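Local coordinates for protein phosphate transporter (Thermotoga maritima MSB8, PDB 6L85) that probably imports phosphate across the cell membrane, driving uptake with sodium ions, at residues B[236-242]-B[319-324]. Residues are numbered along the deposited sequence; the frame is centred on the assembly and turned at random.
Sequences ENVFKRA and TNSRGF
The ring of F239 meets two neighbours from helix 320-339: CB of S321 sits over the centre of one face in a CH-pi contact, 3.8 Å from the centroid, while the CD1–CE1 edge runs into a face of F324. This is a T-shaped (edge-to-face) pair, centroids 5.2 Å apart and planes at 72°. F239 CE1 lands on the F324 face offset toward its rim, and the carbonyl carbon of A242 lies at the edge of the F324 ring, with A242 CB 3.8 Å from F324 CE1. F324 reaches across because its CG is anti to its backbone N (chi1 -178°). I175 and F178 of helix 167-194 and M153 of helix 129-162 add to this apolar layer.

One turn before F239, E236 bends at chi2 and delivers its carboxylate to the start of helix 320-339. OE1 takes weak bonds from two successive backbone groups, N320 N (2.9 Å) and S321 N (3.3 Å), while the OG of S321 donates to the syn lone pair of OE2 (2.9 Å). With alanine at E236, this helix start would probably lose its negative partner, and the S321 hydroxyl would be left without its acceptor. T319 caps the same helix through OG1, which weakly accepts from R322 N and also takes R322 NH1. Alongside, the amide of N320 packs flank to flank with K240, CG 3.4 Å from K240 CB, and its OD1 accepts from Q243.

Helices 231-258 and 320-339 run roughly parallel here, axes 8.2 Å apart at 33°, a close helix pair with a carboxylate from one helix at the N-terminus of the other. Q243 and S247 from the first helix and D327 from the second join T29 around a bound sodium ion, one of the sodium sites of this phosphate transporter.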
loop_
_atom_site.group_PDB
_atom_site.type_symbol
_atom_site.label_atom_id
_atom_site.label_comp_id
_atom_site.label_asym_id
_atom_site.label_seq_id
_atom_site.Cartn_x
_atom_site.Cartn_y
_atom_site.Cartn_z
ATOM N N GLU B 236 5.084 -9.531 -26.030
ATOM C CA GLU B 236 4.479 -8.205 -26.016
ATOM C C GLU B 236 3.177 -8.200 -25.241
ATOM O O GLU B 236 2.834 -7.183 -24.634
ATOM C CB GLU B 236 4.261 -7.687 -27.432
ATOM C CG GLU B 236 5.578 -7.252 -28.072
ATOM C CD GLU B 236 6.198 -6.009 -27.408
ATOM O OE1 GLU B 236 5.452 -5.041 -27.134
ATOM O OE2 GLU B 236 7.433 -5.993 -27.186
ATOM N N ASN B 237 2.450 -9.319 -25.232
ATOM C CA ASN B 237 1.227 -9.398 -24.445
ATOM C C ASN B 237 1.533 -9.305 -22.948
ATOM O O ASN B 237 0.845 -8.598 -22.192
ATOM C CB ASN B 237 0.513 -10.700 -24.791
ATOM C CG ASN B 237 -0.836 -10.797 -24.159
ATOM O OD1 ASN B 237 -1.717 -9.971 -24.428
ATOM N ND2 ASN B 237 -1.014 -11.790 -23.290
ATOM N N VAL B 238 2.602 -9.976 -22.518
ATOM C CA VAL B 238 3.024 -9.890 -21.125
ATOM C C VAL B 238 3.481 -8.470 -20.778
ATOM O O VAL B 238 3.117 -7.924 -19.727
ATOM C CB VAL B 238 4.116 -10.944 -20.854
ATOM C CG1 VAL B 238 4.749 -10.717 -19.523
ATOM C CG2 VAL B 238 3.498 -12.321 -20.883
ATOM N N PHE B 239 4.278 -7.842 -21.652
ATOM C CA PHE B 239 4.648 -6.452 -21.409
ATOM C C PHE B 239 3.427 -5.549 -21.388
ATOM O O PHE B 239 3.395 -4.566 -20.638
ATOM C CB PHE B 239 5.635 -5.954 -22.461
ATOM C CG PHE B 239 7.053 -6.254 -22.131
ATOM C CD1 PHE B 239 7.689 -5.607 -21.083
ATOM C CD2 PHE B 239 7.751 -7.205 -22.849
ATOM C CE1 PHE B 239 9.011 -5.893 -20.778
ATOM C CE2 PHE B 239 9.076 -7.489 -22.550
ATOM C CZ PHE B 239 9.703 -6.839 -21.514
ATOM N N LYS B 240 2.411 -5.870 -22.193
ATOM C CA LYS B 240 1.206 -5.054 -22.246
ATOM C C LYS B 240 0.497 -5.042 -20.905
ATOM O O LYS B 240 -0.045 -4.012 -20.484
ATOM C CB LYS B 240 0.264 -5.587 -23.318
ATOM C CG LYS B 240 -1.077 -4.915 -23.328
ATOM C CD LYS B 240 -2.006 -5.601 -24.297
ATOM C CE LYS B 240 -2.999 -4.622 -24.874
ATOM N NZ LYS B 240 -3.979 -5.348 -25.729
ATOM N N ARG B 241 0.466 -6.189 -20.237
ATOM C CA ARG B 241 -0.152 -6.191 -18.919
ATOM C C ARG B 241 0.762 -5.568 -17.862
ATOM O O ARG B 241 0.286 -4.826 -16.997
ATOM C CB ARG B 241 -0.572 -7.609 -18.546
ATOM C CG ARG B 241 -1.690 -8.162 -19.465
ATOM C CD ARG B 241 -3.066 -7.580 -19.100
ATOM N NE ARG B 241 -3.286 -7.567 -17.652
ATOM C CZ ARG B 241 -4.354 -7.032 -17.055
ATOM N NH1 ARG B 241 -5.308 -6.455 -17.781
ATOM N NH2 ARG B 241 -4.468 -7.067 -15.727
ATOM N N ALA B 242 2.074 -5.822 -17.931
ATOM C CA ALA B 242 3.002 -5.325 -16.915
ATOM C C ALA B 242 3.194 -3.809 -16.971
ATOM O O ALA B 242 3.548 -3.181 -15.952
ATOM C CB ALA B 242 4.348 -6.032 -17.076
ATOM N N THR B 319 5.783 0.237 -28.734
ATOM C CA THR B 319 5.613 -1.145 -28.307
ATOM C C THR B 319 5.414 -1.205 -26.796
ATOM O O THR B 319 5.812 -0.306 -26.047
ATOM C CB THR B 319 6.814 -2.016 -28.692
ATOM O OG1 THR B 319 8.043 -1.388 -28.293
ATOM C CG2 THR B 319 6.836 -2.282 -30.203
ATOM N N ASN B 320 4.784 -2.290 -26.350
ATOM C CA ASN B 320 4.556 -2.465 -24.920
ATOM C C ASN B 320 5.861 -2.590 -24.150
ATOM O O ASN B 320 5.958 -2.107 -23.011
ATOM C CB ASN B 320 3.667 -3.672 -24.700
ATOM C CG ASN B 320 2.239 -3.385 -25.086
ATOM O OD1 ASN B 320 1.587 -2.538 -24.471
ATOM N ND2 ASN B 320 1.752 -4.048 -26.127
ATOM N N SER B 321 6.885 -3.203 -24.751
ATOM C CA SER B 321 8.166 -3.270 -24.057
ATOM C C SER B 321 8.800 -1.887 -23.946
ATOM O O SER B 321 9.455 -1.575 -22.941
ATOM C CB SER B 321 9.100 -4.247 -24.765
ATOM O OG SER B 321 9.218 -3.905 -26.129
ATOM N N ARG B 322 8.547 -1.012 -24.921
ATOM C CA ARG B 322 9.092 0.335 -24.829
ATOM C C ARG B 322 8.314 1.191 -23.835
ATOM O O ARG B 322 8.917 1.997 -23.126
ATOM C CB ARG B 322 9.106 1.002 -26.199
ATOM C CG ARG B 322 10.260 0.530 -27.070
ATOM C CD ARG B 322 10.379 1.337 -28.361
ATOM N NE ARG B 322 11.600 0.973 -29.067
ATOM C CZ ARG B 322 11.736 -0.126 -29.800
ATOM N NH1 ARG B 322 10.716 -0.967 -29.937
ATOM N NH2 ARG B 322 12.889 -0.379 -30.398
ATOM N N GLY B 323 6.979 1.071 -23.806
ATOM C CA GLY B 323 6.200 1.808 -22.821
ATOM C C GLY B 323 6.538 1.392 -21.401
ATOM O O GLY B 323 6.686 2.232 -20.516
ATOM N N PHE B 324 6.667 0.079 -21.175
ATOM C CA PHE B 324 7.197 -0.461 -19.927
ATOM C C PHE B 324 8.516 0.209 -19.540
ATOM O O PHE B 324 8.688 0.656 -18.394
ATOM C CB PHE B 324 7.384 -1.973 -20.093
ATOM C CG PHE B 324 7.878 -2.688 -18.855
ATOM C CD1 PHE B 324 6.976 -3.192 -17.925
ATOM C CD2 PHE B 324 9.242 -2.902 -18.648
ATOM C CE1 PHE B 324 7.417 -3.878 -16.794
ATOM C CE2 PHE B 324 9.688 -3.586 -17.531
ATOM C CZ PHE B 324 8.769 -4.074 -16.596
#